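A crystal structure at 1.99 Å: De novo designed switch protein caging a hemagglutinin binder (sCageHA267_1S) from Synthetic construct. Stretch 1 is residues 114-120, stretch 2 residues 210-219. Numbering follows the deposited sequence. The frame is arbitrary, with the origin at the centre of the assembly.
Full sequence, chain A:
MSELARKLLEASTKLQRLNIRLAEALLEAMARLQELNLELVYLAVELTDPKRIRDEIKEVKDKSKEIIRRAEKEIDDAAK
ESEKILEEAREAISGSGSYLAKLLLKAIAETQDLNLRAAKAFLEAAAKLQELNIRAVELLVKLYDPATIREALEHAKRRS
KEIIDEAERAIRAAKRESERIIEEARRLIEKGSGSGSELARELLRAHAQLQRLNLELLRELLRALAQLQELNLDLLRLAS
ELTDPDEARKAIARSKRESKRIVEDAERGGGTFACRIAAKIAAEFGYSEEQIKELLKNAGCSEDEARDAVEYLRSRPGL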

ATOM      1  N   LEU A 114       1.162 -12.639   3.536  1.00 32.16           N
ATOM      2  CA  LEU A 114       0.830 -12.266   2.159  1.00 32.28           C
ATOM      3  C   LEU A 114       0.869 -10.757   1.977  1.00 32.47           C
ATOM      4  O   LEU A 114       1.429 -10.247   0.994  1.00 29.42           O
ATOM      5  CB  LEU A 114      -0.556 -12.782   1.780  1.00 35.21           C
ATOM      6  CG  LEU A 114      -0.814 -14.273   1.621  1.00 34.86           C
ATOM      7  CD1 LEU A 114      -2.261 -14.452   1.183  1.00 31.61           C
ATOM      8  CD2 LEU A 114       0.149 -14.879   0.610  1.00 32.74           C
ATOM      9  N   ASN A 115       0.253 -10.023   2.908  1.00 27.02           N
ATOM     10  CA  ASN A 115       0.209  -8.571   2.786  1.00 30.90           C
ATOM     11  C   ASN A 115       1.613  -7.980   2.721  1.00 27.72           C
ATOM     12  O   ASN A 115       1.871  -7.074   1.925  1.00 27.72           O
ATOM     13  CB  ASN A 115      -0.590  -7.977   3.946  1.00 28.53           C
ATOM     14  CG  ASN A 115      -2.046  -8.392   3.907  1.00 30.15           C
ATOM     15  OD1 ASN A 115      -2.615  -8.605   2.837  1.00 31.58           O
ATOM     16  ND2 ASN A 115      -2.652  -8.522   5.073  1.00 27.13           N
ATOM     17  N   LEU A 116       2.541  -8.505   3.523  1.00 29.12           N
ATOM     18  CA  LEU A 116       3.910  -7.991   3.522  1.00 30.80           C
ATOM     19  C   LEU A 116       4.624  -8.305   2.213  1.00 31.49           C
ATOM     20  O   LEU A 116       5.240  -7.422   1.607  1.00 32.54           O
ATOM     21  CB  LEU A 116       4.672  -8.566   4.717  1.00 34.10           C
ATOM     22  CG  LEU A 116       4.121  -8.028   6.034  1.00 32.07           C
ATOM     23  CD1 LEU A 116       4.873  -8.579   7.234  1.00 32.23           C
ATOM     24  CD2 LEU A 116       4.180  -6.520   6.015  1.00 29.56           C
ATOM     25  N   ARG A 117       4.534  -9.552   1.739  1.00 33.65           N
ATOM     26  CA  ARG A 117       5.123  -9.887   0.444  1.00 36.10           C
ATOM     27  C   ARG A 117       4.538  -9.045  -0.684  1.00 32.63           C
ATOM     28  O   ARG A 117       5.251  -8.686  -1.632  1.00 29.94           O
ATOM     29  CB  ARG A 117       4.944 -11.379   0.160  1.00 31.96           C
ATOM     30  CG  ARG A 117       5.776 -12.233   1.099  1.00 33.19           C
ATOM     31  CD  ARG A 117       5.319 -13.686   1.176  1.00 47.04           C
ATOM     32  NE  ARG A 117       6.291 -14.477   1.927  1.00 45.09           N
ATOM     33  CZ  ARG A 117       7.386 -14.997   1.379  1.00 46.59           C
ATOM     34  NH1 ARG A 117       7.624 -14.811   0.084  1.00 43.78           N
ATOM     35  NH2 ARG A 117       8.244 -15.692   2.119  1.00 43.78           N
ATOM     36  N   ALA A 118       3.249  -8.713  -0.597  1.00 27.55           N
ATOM     37  CA  ALA A 118       2.635  -7.851  -1.600  1.00 28.56           C
ATOM     38  C   ALA A 118       3.156  -6.423  -1.487  1.00 30.41           C
ATOM     39  O   ALA A 118       3.396  -5.763  -2.503  1.00 26.27           O
ATOM     40  CB  ALA A 118       1.110  -7.899  -1.464  1.00 29.63           C
ATOM     41  N   ALA A 119       3.356  -5.933  -0.260  1.00 27.28           N
ATOM     42  CA  ALA A 119       3.967  -4.617  -0.081  1.00 27.22           C
ATOM     43  C   ALA A 119       5.378  -4.567  -0.667  1.00 28.17           C
ATOM     44  O   ALA A 119       5.765  -3.565  -1.286  1.00 32.53           O
ATOM     45  CB  ALA A 119       3.985  -4.262   1.405  1.00 23.69           C
ATOM     46  N   LYS A 120       6.161  -5.637  -0.484  1.00 29.10           N
ATOM     47  CA  LYS A 120       7.488  -5.723  -1.100  1.00 31.43           C
ATOM     48  C   LYS A 120       7.391  -5.753  -2.613  1.00 30.36           C
ATOM     49  O   LYS A 120       8.170  -5.088  -3.308  1.00 33.89           O
ATOM     50  CB  LYS A 120       8.232  -6.967  -0.601  1.00 34.28           C
ATOM     51  CG  LYS A 120       9.043  -6.751   0.654  1.00 39.26           C
ATOM     52  CD  LYS A 120       9.974  -7.931   1.025  1.00 46.15           C
ATOM     53  CE  LYS A 120       9.282  -9.048   1.781  1.00 46.72           C
ATOM     54  NZ  LYS A 120       8.714 -10.078   0.940  1.00 55.43           N
ATOM     55  N   LEU A 210     -11.723  -7.184   7.060  1.00 29.12           N
ATOM     56  CA  LEU A 210     -10.500  -6.418   7.300  1.00 28.09           C
ATOM     57  C   LEU A 210      -9.457  -6.681   6.221  1.00 28.57           C
ATOM     58  O   LEU A 210      -8.799  -5.745   5.744  1.00 28.81           O
ATOM     59  CB  LEU A 210      -9.941  -6.758   8.676  1.00 30.10           C
ATOM     60  CG  LEU A 210     -10.878  -6.392   9.819  1.00 28.73           C
ATOM     61  CD1 LEU A 210     -10.475  -7.115  11.077  1.00 25.53           C
ATOM     62  CD2 LEU A 210     -10.865  -4.888  10.036  1.00 29.62           C
ATOM     63  N   GLN A 211      -9.304  -7.942   5.805  1.00 24.52           N
ATOM     64  CA  GLN A 211      -8.360  -8.248   4.738  1.00 24.16           C
ATOM     65  C   GLN A 211      -8.725  -7.539   3.443  1.00 30.27           C
ATOM     66  O   GLN A 211      -7.842  -7.218   2.627  1.00 27.45           O
ATOM     67  CB  GLN A 211      -8.287  -9.756   4.535  1.00 22.30           C
ATOM     68  CG  GLN A 211      -7.289 -10.223   3.500  1.00 27.05           C
ATOM     69  CD  GLN A 211      -5.878  -9.632   3.661  1.00 26.45           C
ATOM     70  OE1 GLN A 211      -5.547  -8.973   4.661  1.00 23.59           O
ATOM     71  NE2 GLN A 211      -5.026  -9.916   2.685  1.00 26.22           N
ATOM     72  N   ARG A 212     -10.016  -7.279   3.238  1.00 27.47           N
ATOM     73  CA  ARG A 212     -10.459  -6.529   2.065  1.00 29.89           C
ATOM     74  C   ARG A 212      -9.858  -5.129   2.053  1.00 27.46           C
ATOM     75  O   ARG A 212      -9.453  -4.626   0.997  1.00 30.06           O
ATOM     76  CB  ARG A 212     -11.993  -6.467   2.054  1.00 31.78           C
ATOM     77  CG  ARG A 212     -12.673  -6.435   0.692  1.00 40.49           C
ATOM     78  CD  ARG A 212     -14.214  -6.415   0.857  1.00 47.47           C
ATOM     79  NE  ARG A 212     -14.742  -7.703   1.317  1.00 44.79           N
ATOM     80  CZ  ARG A 212     -15.497  -7.884   2.399  1.00 45.97           C
ATOM     81  NH1 ARG A 212     -15.854  -6.850   3.160  1.00 44.30           N
ATOM     82  NH2 ARG A 212     -15.909  -9.107   2.713  1.00 41.65           N
ATOM     83  N   LEU A 213      -9.787  -4.484   3.220  1.00 27.02           N
ATOM     84  CA  LEU A 213      -9.203  -3.149   3.297  1.00 27.84           C
ATOM     85  C   LEU A 213      -7.687  -3.203   3.159  1.00 28.72           C
ATOM     86  O   LEU A 213      -7.095  -2.336   2.513  1.00 28.13           O
ATOM     87  CB  LEU A 213      -9.602  -2.457   4.607  1.00 28.51           C
ATOM     88  CG  LEU A 213      -9.270  -0.958   4.782  1.00 32.44           C
ATOM     89  CD1 LEU A 213     -10.215  -0.297   5.764  1.00 35.88           C
ATOM     90  CD2 LEU A 213      -7.835  -0.732   5.255  1.00 32.17           C
ATOM     91  N   ASN A 214      -7.040  -4.193   3.779  1.00 29.38           N
ATOM     92  CA  ASN A 214      -5.604  -4.376   3.582  1.00 28.13           C
ATOM     93  C   ASN A 214      -5.266  -4.507   2.099  1.00 28.88           C
ATOM     94  O   ASN A 214      -4.258  -3.969   1.634  1.00 25.45           O
ATOM     95  CB  ASN A 214      -5.113  -5.623   4.327  1.00 25.18           C
ATOM     96  CG  ASN A 214      -5.262  -5.524   5.847  1.00 28.89           C
ATOM     97  OD1 ASN A 214      -5.082  -4.457   6.430  1.00 26.79           O
ATOM     98  ND2 ASN A 214      -5.590  -6.658   6.497  1.00 24.18           N
ATOM     99  N   LEU A 215      -6.076  -5.256   1.347  1.00 27.44           N
ATOM    100  CA  LEU A 215      -5.783  -5.448  -0.068  1.00 27.44           C
ATOM    101  C   LEU A 215      -6.097  -4.194  -0.873  1.00 29.56           C
ATOM    102  O   LEU A 215      -5.380  -3.879  -1.828  1.00 28.55           O
ATOM    103  CB  LEU A 215      -6.559  -6.656  -0.610  1.00 24.39           C
ATOM    104  CG  LEU A 215      -6.067  -8.025  -0.120  1.00 31.88           C
ATOM    105  CD1 LEU A 215      -6.952  -9.174  -0.649  1.00 30.53           C
ATOM    106  CD2 LEU A 215      -4.577  -8.261  -0.460  1.00 29.21           C
ATOM    107  N   GLU A 216      -7.135  -3.448  -0.488  1.00 29.46           N
ATOM    108  CA  GLU A 216      -7.441  -2.209  -1.201  1.00 28.49           C
ATOM    109  C   GLU A 216      -6.345  -1.160  -0.994  1.00 32.10           C
ATOM    110  O   GLU A 216      -6.069  -0.365  -1.903  1.00 27.26           O
ATOM    111  CB  GLU A 216      -8.804  -1.682  -0.761  1.00 27.66           C
ATOM    112  CG  GLU A 216      -9.288  -0.443  -1.498  1.00 33.93           C
ATOM    113  CD  GLU A 216      -9.650  -0.710  -2.947  1.00 37.36           C
ATOM    114  OE1 GLU A 216      -9.799  -1.895  -3.312  1.00 33.28           O
ATOM    115  OE2 GLU A 216      -9.773   0.275  -3.722  1.00 40.53           O
ATOM    116  N   LEU A 217      -5.703  -1.152   0.179  1.00 25.13           N
ATOM    117  CA  LEU A 217      -4.502  -0.341   0.365  1.00 29.42           C
ATOM    118  C   LEU A 217      -3.523  -0.536  -0.787  1.00 27.33           C
ATOM    119  O   LEU A 217      -3.052   0.432  -1.385  1.00 29.00           O
ATOM    120  CB  LEU A 217      -3.832  -0.697   1.696  1.00 30.23           C
ATOM    121  CG  LEU A 217      -4.563  -0.284   2.976  1.00 27.79           C
ATOM    122  CD1 LEU A 217      -3.744  -0.677   4.166  1.00 23.70           C
ATOM    123  CD2 LEU A 217      -4.768   1.230   2.966  1.00 34.79           C
ATOM    124  N   LEU A 218      -3.235  -1.793  -1.133  1.00 27.57           N
ATOM    125  CA  LEU A 218      -2.242  -2.072  -2.161  1.00 29.23           C
ATOM    126  C   LEU A 218      -2.756  -1.702  -3.541  1.00 29.89           C
ATOM    127  O   LEU A 218      -1.986  -1.233  -4.386  1.00 25.84           O
ATOM    128  CB  LEU A 218      -1.847  -3.543  -2.126  1.00 30.77           C
ATOM    129  CG  LEU A 218      -1.205  -3.969  -0.811  1.00 34.10           C
ATOM    130  CD1 LEU A 218      -1.239  -5.476  -0.662  1.00 36.46           C
ATOM    131  CD2 LEU A 218       0.215  -3.453  -0.706  1.00 30.61           C
ATOM    132  N   ARG A 219      -4.044  -1.930  -3.797  1.00 27.73           N
ATOM    133  CA  ARG A 219      -4.617  -1.513  -5.069  1.00 29.23           C
ATOM    134  C   ARG A 219      -4.548  -0.004  -5.228  1.00 29.61           C
ATOM    135  O   ARG A 219      -4.164   0.493  -6.293  1.00 28.89           O
ATOM    136  CB  ARG A 219      -6.059  -1.996  -5.195  1.00 33.80           C
ATOM    137  CG  ARG A 219      -6.200  -3.497  -5.454  1.00 35.52           C
ATOM    138  CD  ARG A 219      -7.603  -3.816  -5.962  1.00 42.63           C
ATOM    139  NE  ARG A 219      -7.988  -5.193  -5.688  1.00 47.58           N
ATOM    140  CZ  ARG A 219      -8.410  -5.614  -4.502  1.00 41.82           C
ATOM    141  NH1 ARG A 219      -8.488  -4.767  -3.485  1.00 40.35           N
ATOM    142  NH2 ARG A 219      -8.733  -6.883  -4.329  1.00 43.64           N
TER

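The contact centres on a buried amide pair. Asn-115 and Gln-211 meet head to head: Gln-211 NE2 donates to Asn-115 OD1 at 2.7 Å, and Asn-115 ND2 returns a hydrogen bond to Gln-211 OE1 at 3.0 Å. Both bonds are nearly straight, and the pairing works because a primary amide carries a donor and an acceptor side by side, so two such groups can satisfy each other in both directions. Gln-211 leaves its helix sideways, yet its longer side chain brings the amide across to the shorter Asn-115, whose CB already points toward the partner helix. Asn-214, one turn further along, extends the network: its ND2 donates to Gln-211 OE1 at 3.0 Å, so that this oxygen accepts from both helices. Away from water, such mutual satisfaction offsets the cost of burying polar groups.

The helices run almost parallel, their directions differing by 5° and their axes approaching to 10.6 Å. Asn-115 lies level with Asn-214, and one turn later Ala-119 lies level with Leu-218. Here the chemistry turns apolar. Leu-218 points toward the other helix and packs CD1 against Ala-118 CB at 3.5 Å, while its CD2 lies 4.0 Å from Ala-119 CA. The small alanines leave room for the branched leucine to lie close to the opposing backbone.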